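Local atomic coordinates of ABC transporter, ATP binding protein (Sulfolobus solfataricus, PDB entry 1OXX), a protein that supplies the energy for glucose import by hydrolysing ATP, as the nucleotide-binding subunit of an ABC transporter in the cell membrane. Residues Gly31-Ile36 with Leu182-Gln187; Val192-Val197 with Phe205-Arg210; Val233-Ala238 with Gly242-Leu247; Val281-Asp286 with Phe311-Thr316. The protein carries 1 engineered substitution. One frame throughout, in Å; residues are numbered along the deposited sequence. Where two conformers were deposited one is given.

Interaction 1 (Gly31-Ile36 with Leu182-Gln187)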
loop_
_atom_site.group_PDB
_atom_site.type_symbol
_atom_site.label_atom_id
_atom_site.label_comp_id
_atom_site.label_asym_id
_atom_site.label_seq_id
_atom_site.Cartn_x
_atom_site.Cartn_y
_atom_site.Cartn_z
ATOM N N GLY A 31 1.328 18.133 -5.664
ATOM C CA GLY A 31 0.495 18.016 -4.485
ATOM C C GLY A 31 -0.308 16.730 -4.403
ATOM O O GLY A 31 -1.119 16.552 -3.485
ATOM N N GLU A 32 -0.093 15.839 -5.358
ATOM C CA GLU A 32 -0.825 14.581 -5.376
ATOM C C GLU A 32 -0.313 13.608 -4.315
ATOM O O GLU A 32 0.860 13.607 -3.991
ATOM C CB GLU A 32 -0.762 13.950 -6.772
ATOM C CG GLU A 32 -1.609 12.683 -6.911
ATOM C CD GLU A 32 -1.705 12.166 -8.337
ATOM O OE1 GLU A 32 -0.776 12.388 -9.128
ATOM O OE2 GLU A 32 -2.732 11.521 -8.675
ATOM N N ARG A 33 -1.231 12.813 -3.756
ATOM C CA ARG A 33 -0.921 11.735 -2.839
ATOM C C ARG A 33 -0.985 10.451 -3.661
ATOM O O ARG A 33 -2.073 9.985 -4.030
ATOM C CB ARG A 33 -1.926 11.707 -1.685
ATOM C CG ARG A 33 -1.906 12.971 -0.830
ATOM C CD ARG A 33 -2.955 13.001 0.276
ATOM N NE ARG A 33 -4.043 12.053 0.049
ATOM C CZ ARG A 33 -5.031 11.830 0.909
ATOM N NH1 ARG A 33 -5.087 12.503 2.052
ATOM N NH2 ARG A 33 -5.969 10.937 0.626
ATOM N N PHE A 34 0.188 9.938 -4.002
ATOM C CA PHE A 34 0.330 8.767 -4.840
ATOM C C PHE A 34 0.897 7.602 -4.061
ATOM O O PHE A 34 1.829 7.754 -3.286
ATOM C CB PHE A 34 1.230 9.068 -6.035
ATOM C CG PHE A 34 1.120 8.076 -7.142
ATOM C CD1 PHE A 34 0.174 8.240 -8.137
ATOM C CD2 PHE A 34 1.952 6.986 -7.210
ATOM C CE1 PHE A 34 0.066 7.339 -9.147
ATOM C CE2 PHE A 34 1.833 6.064 -8.232
ATOM C CZ PHE A 34 0.890 6.253 -9.199
ATOM N N GLY A 35 0.326 6.434 -4.270
ATOM C CA GLY A 35 0.840 5.241 -3.637
ATOM C C GLY A 35 1.283 4.169 -4.618
ATOM O O GLY A 35 0.839 4.129 -5.762
ATOM N N ILE A 36 2.179 3.301 -4.154
ATOM C CA ILE A 36 2.571 2.119 -4.898
ATOM C C ILE A 36 2.363 0.884 -4.007
ATOM O O ILE A 36 2.818 0.854 -2.843
ATOM C CB ILE A 36 4.057 2.196 -5.353
ATOM C CG1 ILE A 36 4.312 3.373 -6.310
ATOM C CG2 ILE A 36 4.462 0.921 -6.009
ATOM C CD1 ILE A 36 3.848 3.130 -7.715
ATOM N N LEU A 182 -1.736 11.596 11.088
ATOM C CA LEU A 182 -0.763 12.662 11.211
ATOM C C LEU A 182 -0.133 12.953 9.849
ATOM O O LEU A 182 0.022 14.109 9.479
ATOM C CB LEU A 182 0.304 12.313 12.248
ATOM C CG LEU A 182 1.416 13.349 12.398
ATOM C CD1 LEU A 182 0.838 14.668 12.870
ATOM C CD2 LEU A 182 2.499 12.862 13.360
ATOM N N VAL A 183 0.211 11.911 9.106
ATOM C CA VAL A 183 0.810 12.120 7.784
ATOM C C VAL A 183 -0.170 12.843 6.866
ATOM O O VAL A 183 0.232 13.729 6.115
ATOM C CB VAL A 183 1.269 10.795 7.162
ATOM C CG1 VAL A 183 1.541 10.964 5.673
ATOM C CG2 VAL A 183 2.503 10.299 7.865
ATOM N N LYS A 184 -1.448 12.480 6.950
ATOM C CA LYS A 184 -2.501 13.139 6.176
ATOM C C LYS A 184 -2.569 14.621 6.529
ATOM O O LYS A 184 -2.642 15.487 5.644
ATOM C CB LYS A 184 -3.840 12.457 6.463
ATOM C CG LYS A 184 -5.040 13.077 5.764
ATOM C CD LYS A 184 -6.290 12.223 5.941
ATOM C CE LYS A 184 -7.508 12.885 5.316
ATOM N NZ LYS A 184 -8.708 12.002 5.350
ATOM N N GLU A 185 -2.530 14.924 7.826
ATOM C CA GLU A 185 -2.583 16.305 8.296
ATOM C C GLU A 185 -1.391 17.113 7.794
ATOM O O GLU A 185 -1.540 18.239 7.325
ATOM C CB GLU A 185 -2.635 16.332 9.826
ATOM N N VAL A 186 -0.201 16.538 7.913
ATOM C CA VAL A 186 1.012 17.184 7.437
ATOM C C VAL A 186 0.919 17.483 5.949
ATOM O O VAL A 186 1.254 18.584 5.499
ATOM C CB VAL A 186 2.238 16.283 7.701
ATOM C CG1 VAL A 186 3.404 16.659 6.809
ATOM C CG2 VAL A 186 2.609 16.319 9.173
ATOM N N GLN A 187 0.482 16.509 5.162
ATOM C CA GLN A 187 0.395 16.706 3.725
ATOM C C GLN A 187 -0.572 17.828 3.394
ATOM O O GLN A 187 -0.286 18.668 2.538
ATOM C CB GLN A 187 -0.009 15.413 3.014
ATOM C CG GLN A 187 0.149 15.482 1.493
ATOM C CD GLN A 187 -0.979 16.249 0.811
ATOM O OE1 GLN A 187 -2.126 16.236 1.282
ATOM N NE2 GLN A 187 -0.664 16.907 -0.308
HETATM O O HOH W 1 -3.781 14.768 3.083
#
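One water ties Arg33 to Lys184 and Gln187: Arg33 NH1 donates to it over 2.8 Å, and it gives its own hydrogens to Lys184 O and Gln187 OE1, each 2.9 Å from the water oxygen. It lies in the plane of the guanidinium, at the edge. Arg33 was modelled in two conformers; the bridge holds for the one described here and is doubtful for the other. With CG anti to the backbone N (chi1 -169°) and a bend at chi2, Gln187 lays its amide across the aliphatic part of Arg33, OE1 coming within 3.5 Å of Arg33 CD. The amide and guanidinium planes stand 77° apart, so the two groups do not stack. On the other side of the amide, NE2 is hydrogen-bonded to Val192 O; Gly31 O is 3.2 Å from Gln187 NE2, but at a poor angle for a bond. Lys184 runs out extended, its CG meeting the guanidinium edge 3.8 Å from Arg33 NH1. The salt bridge from Arg33 NH2 to Asp209 probably offsets the like charge of this lysine. A leucine in place of Gln187 would probably leave the water short of one acceptor and Val192 O without its amide donor. Strand 33-37, which leads into the P-loop of the ATPase domain, thus meets helix 176-190 through a polar, water-mediated contact. Val183 of that helix also packs on Leu194 of the neighbouring strand 193-198, while Leu182 and Val186 lie against Leu151 of helix 143-155.

Interaction 2 (Val192-Val197 with Phe205-Arg210)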
loop_
_atom_site.group_PDB
_atom_site.type_symbol
_atom_site.label_atom_id
_atom_site.label_comp_id
_atom_site.label_asym_id
_atom_site.label_seq_id
_atom_site.Cartn_x
_atom_site.Cartn_y
_atom_site.Cartn_z
ATOM N N VAL A 192 2.582 19.317 0.067
ATOM C CA VAL A 192 3.654 18.596 -0.617
ATOM C C VAL A 192 3.097 17.451 -1.465
ATOM O O VAL A 192 2.092 16.850 -1.137
ATOM C CB VAL A 192 4.661 17.962 0.375
ATOM C CG1 VAL A 192 5.472 19.032 1.098
ATOM C CG2 VAL A 192 3.962 17.071 1.356
ATOM N N THR A 193 3.777 17.153 -2.554
ATOM C CA THR A 193 3.522 15.929 -3.272
ATOM C C THR A 193 3.936 14.817 -2.311
ATOM O O THR A 193 4.899 14.951 -1.538
ATOM C CB THR A 193 4.350 15.912 -4.539
ATOM O OG1 THR A 193 3.985 17.030 -5.367
ATOM C CG2 THR A 193 4.073 14.647 -5.396
ATOM N N LEU A 194 3.236 13.693 -2.368
ATOM C CA LEU A 194 3.515 12.619 -1.438
ATOM C C LEU A 194 3.521 11.299 -2.185
ATOM O O LEU A 194 2.617 11.034 -2.985
ATOM C CB LEU A 194 2.451 12.593 -0.348
ATOM C CG LEU A 194 2.638 11.503 0.701
ATOM C CD1 LEU A 194 1.961 11.857 2.001
ATOM C CD2 LEU A 194 2.126 10.182 0.165
ATOM N N LEU A 195 4.518 10.461 -1.922
ATOM C CA LEU A 195 4.590 9.140 -2.513
ATOM C C LEU A 195 4.792 8.165 -1.360
ATOM O O LEU A 195 5.743 8.303 -0.576
ATOM C CB LEU A 195 5.748 9.005 -3.497
ATOM C CG LEU A 195 6.011 7.617 -4.097
ATOM C CD1 LEU A 195 4.866 7.152 -4.960
ATOM C CD2 LEU A 195 7.315 7.602 -4.897
ATOM N N VAL A 196 3.915 7.179 -1.274
ATOM C CA VAL A 196 4.011 6.166 -0.226
ATOM C C VAL A 196 4.061 4.806 -0.886
ATOM O O VAL A 196 3.280 4.522 -1.797
ATOM C CB VAL A 196 2.842 6.252 0.763
ATOM C CG1 VAL A 196 1.522 6.109 0.048
ATOM C CG2 VAL A 196 2.962 5.172 1.861
ATOM N N VAL A 197 5.005 3.979 -0.459
ATOM C CA VAL A 197 5.060 2.603 -0.924
ATOM C C VAL A 197 4.899 1.707 0.291
ATOM O O VAL A 197 5.447 1.982 1.363
ATOM C CB VAL A 197 6.342 2.256 -1.712
ATOM C CG1 VAL A 197 6.599 3.285 -2.795
ATOM C CG2 VAL A 197 7.531 2.138 -0.790
ATOM N N PHE A 205 -5.069 3.016 1.402
ATOM C CA PHE A 205 -6.418 3.557 1.552
ATOM C C PHE A 205 -6.452 4.802 2.427
ATOM O O PHE A 205 -7.273 5.702 2.211
ATOM C CB PHE A 205 -7.367 2.494 2.082
ATOM C CG PHE A 205 -7.912 1.611 1.002
ATOM C CD1 PHE A 205 -7.341 0.377 0.751
ATOM C CD2 PHE A 205 -8.948 2.039 0.188
ATOM C CE1 PHE A 205 -7.820 -0.437 -0.268
ATOM C CE2 PHE A 205 -9.424 1.242 -0.821
ATOM C CZ PHE A 205 -8.854 -0.001 -1.060
ATOM N N ALA A 206 -5.574 4.842 3.414
ATOM C CA ALA A 206 -5.583 5.938 4.352
ATOM C C ALA A 206 -5.023 7.200 3.751
ATOM O O ALA A 206 -5.523 8.294 4.026
ATOM C CB ALA A 206 -4.788 5.563 5.593
ATOM N N ILE A 207 -4.003 7.058 2.907
ATOM C CA ILE A 207 -3.233 8.213 2.471
ATOM C C ILE A 207 -3.235 8.549 0.990
ATOM O O ILE A 207 -3.123 9.714 0.633
ATOM C CB ILE A 207 -1.763 8.000 2.896
ATOM C CG1 ILE A 207 -1.636 8.030 4.420
ATOM C CG2 ILE A 207 -0.869 9.055 2.287
ATOM C CD1 ILE A 207 -0.333 7.425 4.931
ATOM N N ALA A 208 -3.346 7.542 0.129
ATOM C CA ALA A 208 -3.177 7.757 -1.296
ATOM C C ALA A 208 -4.476 8.020 -2.028
ATOM O O ALA A 208 -5.483 7.369 -1.755
ATOM C CB ALA A 208 -2.479 6.544 -1.898
ATOM N N ASP A 209 -4.460 8.963 -2.960
ATOM C CA ASP A 209 -5.641 9.205 -3.789
ATOM C C ASP A 209 -5.599 8.494 -5.134
ATOM O O ASP A 209 -6.639 8.289 -5.786
ATOM C CB ASP A 209 -5.842 10.689 -3.992
ATOM C CG ASP A 209 -6.213 11.380 -2.721
ATOM O OD1 ASP A 209 -6.974 10.792 -1.912
ATOM O OD2 ASP A 209 -5.772 12.497 -2.421
ATOM N N ARG A 210 -4.404 8.135 -5.569
ATOM C CA ARG A 210 -4.204 7.386 -6.783
ATOM C C ARG A 210 -3.085 6.416 -6.462
ATOM O O ARG A 210 -2.140 6.779 -5.745
ATOM C CB ARG A 210 -3.858 8.297 -7.971
ATOM C CG ARG A 210 -3.872 7.608 -9.308
ATOM C CD ARG A 210 -3.904 8.551 -10.542
ATOM N NE ARG A 210 -2.771 9.474 -10.547
ATOM C CZ ARG A 210 -1.813 9.518 -11.469
ATOM N NH1 ARG A 210 -1.831 8.735 -12.544
ATOM N NH2 ARG A 210 -0.818 10.378 -11.308
#
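The beta-alpha-beta crossover that runs from strand 193-198 through helix 201-207 to strand 210-215 is closed by Leu194 and Val196 of the first strand meeting Ile207 and Ala208 at the end of the helix. Ile207 CG2 does most of the touching. It sits against both branches of Leu194, 3.8 Å from Leu194 CD2 and 4.0 Å from Leu194 CD1, and the two side chains cross at about a right angle. The rotation of Ile207 explains this: with chi1 at -67°, CG1 turns beside the backbone N and the methyl CG2 is placed anti to that nitrogen, directed at the strand. Val196 adds a looser contact, its CG1 lying 4.4 Å from Ile207 CG2. The same Val196 methyl reaches the next residue, with Val196 CG1 and Ala208 CB 4.5 Å apart. Ala208 is where the chain leaves helical geometry on its way to the following strand. All four residues are buried and the contact is wholly apolar. Val183 of helix 176-190 touches both Leu194 and Ile207, and Phe168 also covers Ile207. The side chain of Val196 is about 8 Å from that of Glu166, a probable ATP-binding residue, which places this packing near the probable nucleotide site. Hydrophobic seating of a crossover helix on a parallel strand is typical of the P-loop NTPase core found in ABC ATPases.

Interaction 3 (Val233-Ala238 with Gly242-Leu247)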
loop_
_atom_site.group_PDB
_atom_site.type_symbol
_atom_site.label_atom_id
_atom_site.label_comp_id
_atom_site.label_asym_id
_atom_site.label_seq_id
_atom_site.Cartn_x
_atom_site.Cartn_y
_atom_site.Cartn_z
ATOM N N VAL A 233 -7.650 -5.493 -12.419
ATOM C CA VAL A 233 -7.404 -5.999 -13.766
ATOM C C VAL A 233 -7.062 -7.477 -13.771
ATOM O O VAL A 233 -7.163 -8.144 -14.809
ATOM C CB VAL A 233 -6.280 -5.190 -14.453
ATOM C CG1 VAL A 233 -4.941 -5.529 -13.864
ATOM C CG2 VAL A 233 -6.271 -5.422 -15.969
ATOM N N SER A 234 -6.691 -7.998 -12.612
ATOM C CA SER A 234 -6.280 -9.384 -12.482
ATOM C C SER A 234 -6.544 -9.851 -11.077
ATOM O O SER A 234 -6.733 -9.046 -10.172
ATOM C CB SER A 234 -4.785 -9.525 -12.763
ATOM O OG SER A 234 -4.000 -8.905 -11.732
ATOM N N ILE A 235 -6.536 -11.162 -10.866
ATOM C CA ILE A 235 -6.738 -11.674 -9.517
ATOM C C ILE A 235 -5.550 -11.294 -8.612
ATOM O O ILE A 235 -5.719 -11.085 -7.405
ATOM C CB ILE A 235 -7.028 -13.211 -9.507
ATOM C CG1 ILE A 235 -7.628 -13.634 -8.164
ATOM C CG2 ILE A 235 -5.768 -14.027 -9.825
ATOM C CD1 ILE A 235 -9.001 -13.081 -7.871
ATOM N N GLN A 236 -4.360 -11.170 -9.196
ATOM C CA GLN A 236 -3.205 -10.740 -8.408
ATOM C C GLN A 236 -3.386 -9.315 -7.898
ATOM O O GLN A 236 -3.124 -9.028 -6.734
ATOM C CB GLN A 236 -1.888 -10.857 -9.166
ATOM C CG GLN A 236 -0.716 -10.538 -8.253
ATOM C CD GLN A 236 0.603 -11.122 -8.707
ATOM O OE1 GLN A 236 1.522 -11.285 -7.895
ATOM N NE2 GLN A 236 0.711 -11.427 -9.993
ATOM N N VAL A 237 -3.824 -8.400 -8.747
ATOM C CA VAL A 237 -4.095 -7.062 -8.246
ATOM C C VAL A 237 -5.219 -7.097 -7.201
ATOM O O VAL A 237 -5.167 -6.423 -6.174
ATOM C CB VAL A 237 -4.469 -6.098 -9.377
ATOM C CG1 VAL A 237 -5.009 -4.799 -8.822
ATOM C CG2 VAL A 237 -3.267 -5.847 -10.264
ATOM N N ALA A 238 -6.248 -7.890 -7.473
ATOM C CA ALA A 238 -7.370 -7.985 -6.551
ATOM C C ALA A 238 -6.911 -8.322 -5.147
ATOM O O ALA A 238 -7.416 -7.760 -4.181
ATOM C CB ALA A 238 -8.348 -9.028 -7.023
ATOM N N GLY A 242 -6.574 -6.014 -1.253
ATOM C CA GLY A 242 -7.425 -6.455 -0.157
ATOM C C GLY A 242 -7.671 -7.949 -0.165
ATOM O O GLY A 242 -7.385 -8.627 -1.153
ATOM N N GLU A 243 -8.237 -8.456 0.923
ATOM C CA GLU A 243 -8.559 -9.871 1.018
ATOM C C GLU A 243 -9.545 -10.284 -0.046
ATOM O O GLU A 243 -10.502 -9.566 -0.357
ATOM C CB GLU A 243 -9.155 -10.208 2.390
ATOM C CG GLU A 243 -8.186 -10.012 3.533
ATOM C CD GLU A 243 -8.601 -10.756 4.786
ATOM O OE1 GLU A 243 -9.812 -10.791 5.073
ATOM O OE2 GLU A 243 -7.709 -11.298 5.476
ATOM N N ILE A 244 -9.302 -11.458 -0.604
ATOM C CA ILE A 244 -10.208 -12.012 -1.592
ATOM C C ILE A 244 -10.072 -13.529 -1.660
ATOM O O ILE A 244 -8.985 -14.079 -1.456
ATOM C CB ILE A 244 -9.958 -11.384 -2.994
ATOM C CG1 ILE A 244 -11.114 -11.720 -3.935
ATOM C CG2 ILE A 244 -8.633 -11.848 -3.563
ATOM C CD1 ILE A 244 -11.204 -10.824 -5.164
ATOM N N ASN A 245 -11.202 -14.193 -1.902
ATOM C CA ASN A 245 -11.235 -15.603 -2.202
ATOM C C ASN A 245 -11.006 -15.811 -3.694
ATOM O O ASN A 245 -11.662 -15.176 -4.523
ATOM C CB ASN A 245 -12.603 -16.173 -1.836
ATOM C CG ASN A 245 -12.876 -16.101 -0.360
ATOM O OD1 ASN A 245 -12.294 -16.859 0.413
ATOM N ND2 ASN A 245 -13.774 -15.201 0.047
ATOM N N GLU A 246 -10.089 -16.708 -4.023
ATOM C CA GLU A 246 -9.782 -17.053 -5.412
ATOM C C GLU A 246 -10.176 -18.498 -5.649
ATOM O O GLU A 246 -9.679 -19.401 -4.958
ATOM C CB GLU A 246 -8.284 -16.891 -5.678
ATOM C CG GLU A 246 -7.706 -15.551 -5.270
ATOM C CD GLU A 246 -6.204 -15.461 -5.464
ATOM O OE1 GLU A 246 -5.623 -16.281 -6.228
ATOM O OE2 GLU A 246 -5.605 -14.549 -4.851
ATOM N N LEU A 247 -11.070 -18.713 -6.613
ATOM C CA LEU A 247 -11.551 -20.063 -6.920
ATOM C C LEU A 247 -11.455 -20.291 -8.401
ATOM O O LEU A 247 -11.622 -19.359 -9.175
ATOM C CB LEU A 247 -13.022 -20.233 -6.554
ATOM C CG LEU A 247 -13.448 -20.060 -5.109
ATOM C CD1 LEU A 247 -13.764 -18.610 -4.918
ATOM C CD2 LEU A 247 -14.655 -20.926 -4.802
#
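Ile235 lies obliquely across both Ile244 and Glu246, in a helix-to-strand connection that joins the ATPase domain to the C-terminal domain: helix 235-241 turns at Gly242 and the chain continues into strand 245-252. Ile235 sends CG1 anti to its own amide nitrogen (chi1 -163°), which carries the longer branch out to the strand. There Ile235 CG1 rests 3.5 Å from Glu246 CG, and CD, OE1 and OE2 of the same glutamate follow at little greater distance. Glu246, extended beyond CG, therefore offers mainly its methylene and the carboxylate carbon to the isoleucine. Ile244, just before the strand, ends in a methyl shared by two partners. Its CD1 is 3.9 Å from Ala238 CB, one helical turn on from Ile235, and 4.2 Å from Ile235 CD1. Cutting Ile235 back to an alanine would probably open a gap beside Glu246 CG and leave Ile244 CD1 with Ala238 as its sole apolar partner on this helix segment. The start of the helix is held by Ser234 at the N-cap, whose OG accepts from Val237 N at 3.0 Å with an N-H...O angle of 171°. At the other end two acceptors crowd together, Ala238 O and Gly242 O lying 3.1 Å apart with no bond between them. Arg277 NH1 donates to Ala238 O and, weakly, to Gly242 O.

Interaction 4 (Val281-Asp286 with Phe311-Thr316)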
loop_
_atom_site.group_PDB
_atom_site.type_symbol
_atom_site.label_atom_id
_atom_site.label_comp_id
_atom_site.label_asym_id
_atom_site.label_seq_id
_atom_site.Cartn_x
_atom_site.Cartn_y
_atom_site.Cartn_z
ATOM N N VAL A 281 -19.728 -12.318 0.720
ATOM C CA VAL A 281 -20.204 -13.687 0.929
ATOM C C VAL A 281 -21.056 -13.710 2.200
ATOM O O VAL A 281 -20.711 -13.061 3.188
ATOM C CB VAL A 281 -19.026 -14.664 1.106
ATOM C CG1 VAL A 281 -19.499 -16.096 1.453
ATOM C CG2 VAL A 281 -18.141 -14.675 -0.120
ATOM N N LYS A 282 -22.153 -14.476 2.176
ATOM C CA LYS A 282 -22.993 -14.664 3.360
ATOM C C LYS A 282 -23.425 -16.119 3.397
ATOM O O LYS A 282 -23.719 -16.694 2.355
ATOM C CB LYS A 282 -24.222 -13.752 3.317
ATOM C CG LYS A 282 -25.146 -13.877 4.505
ATOM C CD LYS A 282 -26.264 -12.811 4.473
ATOM C CE LYS A 282 -27.283 -13.004 5.575
ATOM N NZ LYS A 282 -26.728 -12.654 6.906
ATOM N N LEU A 283 -23.420 -16.718 4.581
ATOM C CA LEU A 283 -23.805 -18.119 4.774
ATOM C C LEU A 283 -25.091 -18.252 5.593
ATOM O O LEU A 283 -25.374 -17.427 6.477
ATOM C CB LEU A 283 -22.691 -18.850 5.510
ATOM C CG LEU A 283 -21.279 -18.685 4.955
ATOM C CD1 LEU A 283 -20.284 -19.388 5.850
ATOM C CD2 LEU A 283 -21.180 -19.192 3.546
ATOM N N SER A 284 -25.860 -19.294 5.308
ATOM C CA SER A 284 -27.087 -19.571 6.073
ATOM C C SER A 284 -27.394 -21.052 6.048
ATOM O O SER A 284 -26.845 -21.792 5.255
ATOM C CB SER A 284 -28.307 -18.846 5.515
ATOM O OG SER A 284 -28.437 -19.405 4.214
ATOM N N LYS A 285 -28.286 -21.497 6.923
ATOM C CA LYS A 285 -28.683 -22.893 6.880
ATOM C C LYS A 285 -29.933 -23.113 6.048
ATOM O O LYS A 285 -30.210 -24.237 5.624
ATOM C CB LYS A 285 -28.942 -23.428 8.286
ATOM C CG LYS A 285 -27.708 -23.503 9.139
ATOM C CD LYS A 285 -26.817 -24.649 8.710
ATOM C CE LYS A 285 -27.476 -25.994 8.981
ATOM N NZ LYS A 285 -26.585 -27.134 8.620
ATOM N N ASP A 286 -30.704 -22.057 5.840
ATOM C CA ASP A 286 -31.912 -22.120 5.017
ATOM C C ASP A 286 -31.921 -20.824 4.241
ATOM O O ASP A 286 -31.087 -19.951 4.488
ATOM C CB ASP A 286 -33.176 -22.285 5.873
ATOM C CG ASP A 286 -34.366 -22.844 5.091
ATOM O OD1 ASP A 286 -34.341 -22.867 3.839
ATOM O OD2 ASP A 286 -35.390 -23.296 5.665
ATOM N N PHE A 311 -15.782 -14.338 13.766
ATOM C CA PHE A 311 -15.479 -15.685 13.322
ATOM C C PHE A 311 -15.180 -15.710 11.832
ATOM O O PHE A 311 -15.984 -15.267 11.008
ATOM C CB PHE A 311 -16.624 -16.619 13.639
ATOM C CG PHE A 311 -16.870 -16.765 15.098
ATOM C CD1 PHE A 311 -17.846 -16.021 15.733
ATOM C CD2 PHE A 311 -16.071 -17.604 15.852
ATOM C CE1 PHE A 311 -18.031 -16.138 17.098
ATOM C CE2 PHE A 311 -16.261 -17.738 17.210
ATOM C CZ PHE A 311 -17.244 -16.995 17.833
ATOM N N ARG A 312 -14.016 -16.244 11.500
ATOM C CA ARG A 312 -13.608 -16.422 10.117
ATOM C C ARG A 312 -13.997 -17.834 9.738
ATOM O O ARG A 312 -13.382 -18.810 10.191
ATOM C CB ARG A 312 -12.105 -16.210 9.976
ATOM C CG ARG A 312 -11.551 -16.175 8.553
ATOM C CD ARG A 312 -10.034 -16.039 8.586
ATOM N NE ARG A 312 -9.362 -15.792 7.316
ATOM C CZ ARG A 312 -9.029 -16.730 6.453
ATOM N NH1 ARG A 312 -9.339 -17.995 6.695
ATOM N NH2 ARG A 312 -8.387 -16.398 5.344
ATOM N N ILE A 313 -15.059 -17.944 8.952
ATOM C CA ILE A 313 -15.607 -19.226 8.579
ATOM C C ILE A 313 -15.144 -19.591 7.184
ATOM O O ILE A 313 -15.403 -18.854 6.228
ATOM C CB ILE A 313 -17.160 -19.198 8.616
ATOM C CG1 ILE A 313 -17.665 -18.702 9.964
ATOM C CG2 ILE A 313 -17.713 -20.558 8.276
ATOM C CD1 ILE A 313 -19.143 -18.527 10.015
ATOM N N THR A 314 -14.470 -20.724 7.055
ATOM C CA THR A 314 -14.016 -21.218 5.772
ATOM C C THR A 314 -14.890 -22.389 5.366
ATOM O O THR A 314 -15.083 -23.326 6.156
ATOM C CB THR A 314 -12.566 -21.701 5.858
ATOM O OG1 THR A 314 -11.693 -20.593 6.132
ATOM C CG2 THR A 314 -12.128 -22.251 4.509
ATOM N N ILE A 315 -15.438 -22.318 4.159
ATOM C CA ILE A 315 -16.230 -23.397 3.612
ATOM C C ILE A 315 -15.555 -23.908 2.366
ATOM O O ILE A 315 -14.643 -23.271 1.845
ATOM C CB ILE A 315 -17.653 -22.914 3.244
ATOM C CG1 ILE A 315 -17.614 -21.906 2.105
ATOM C CG2 ILE A 315 -18.342 -22.303 4.436
ATOM C CD1 ILE A 315 -17.951 -22.478 0.775
ATOM N N THR A 316 -15.982 -25.080 1.920
ATOM C CA THR A 316 -15.679 -25.529 0.573
ATOM C C THR A 316 -16.997 -25.963 -0.020
ATOM O O THR A 316 -17.932 -26.291 0.705
ATOM C CB THR A 316 -14.718 -26.718 0.473
ATOM O OG1 THR A 316 -15.341 -27.881 1.018
ATOM C CG2 THR A 316 -13.443 -26.492 1.268
#
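The backbones of strands 281-284 and 310-317 stay apart, Leu283 CA and Ile313 CA being the nearest pair at 9.1 Å, so Leu283 must span the gap with its side chain to meet Ile313 and Ile315. In the sheet two strands, 337-342 and 294-307, separate them. Leu283 has CG anti to the carbonyl carbon (chi1 -50°), and a single methyl, CD1, then does the work. It lies 3.7 Å from Ile313 CG2 and 3.8 Å from Ile315 CG2, so one methyl is met by the gamma methyls of two residues spaced by two along the strand. The leucine points one way and each isoleucine the other, and they pass alongside with their methyls in touch. Ile315 reaches this position with CG2 beside its backbone N and the longer CG1 branch held between the N and the carbonyl carbon. Thr314, between the two isoleucines, points away and packs on Val303 and Phe325. Val340 of the intervening strand touches both Leu283 and Ile315, while Val301 covers Ile313. Side chains meeting from non-adjacent strands in this way are consistent with the interior of the OB-like barrel expected for the C-terminal domain. Because the contact is made by methyl groups, it supplies no directional bond and probably contributes through close fit and the burial of apolar surface.

The four contacts follow one another along the chain from the ATPase domain into the C-terminal domain. Interactions 1 and 2 are close, with centres about 4 Å apart; they share the mixed sheet, in which strands 33-37 and 193-198 are neighbours, and are tied by the salt bridges Arg33-Asp209 and Glu32-Arg210. Interaction 3 lies at the passage between domains, its centre about 22 Å from that of interaction 2. Interaction 4 is inside the C-terminal domain, its centre about 19 Å from that of interaction 3 and about 38 Å from that of interaction 1. The series leads from the sheet near the probable nucleotide site to a probably OB-like C-terminal domain.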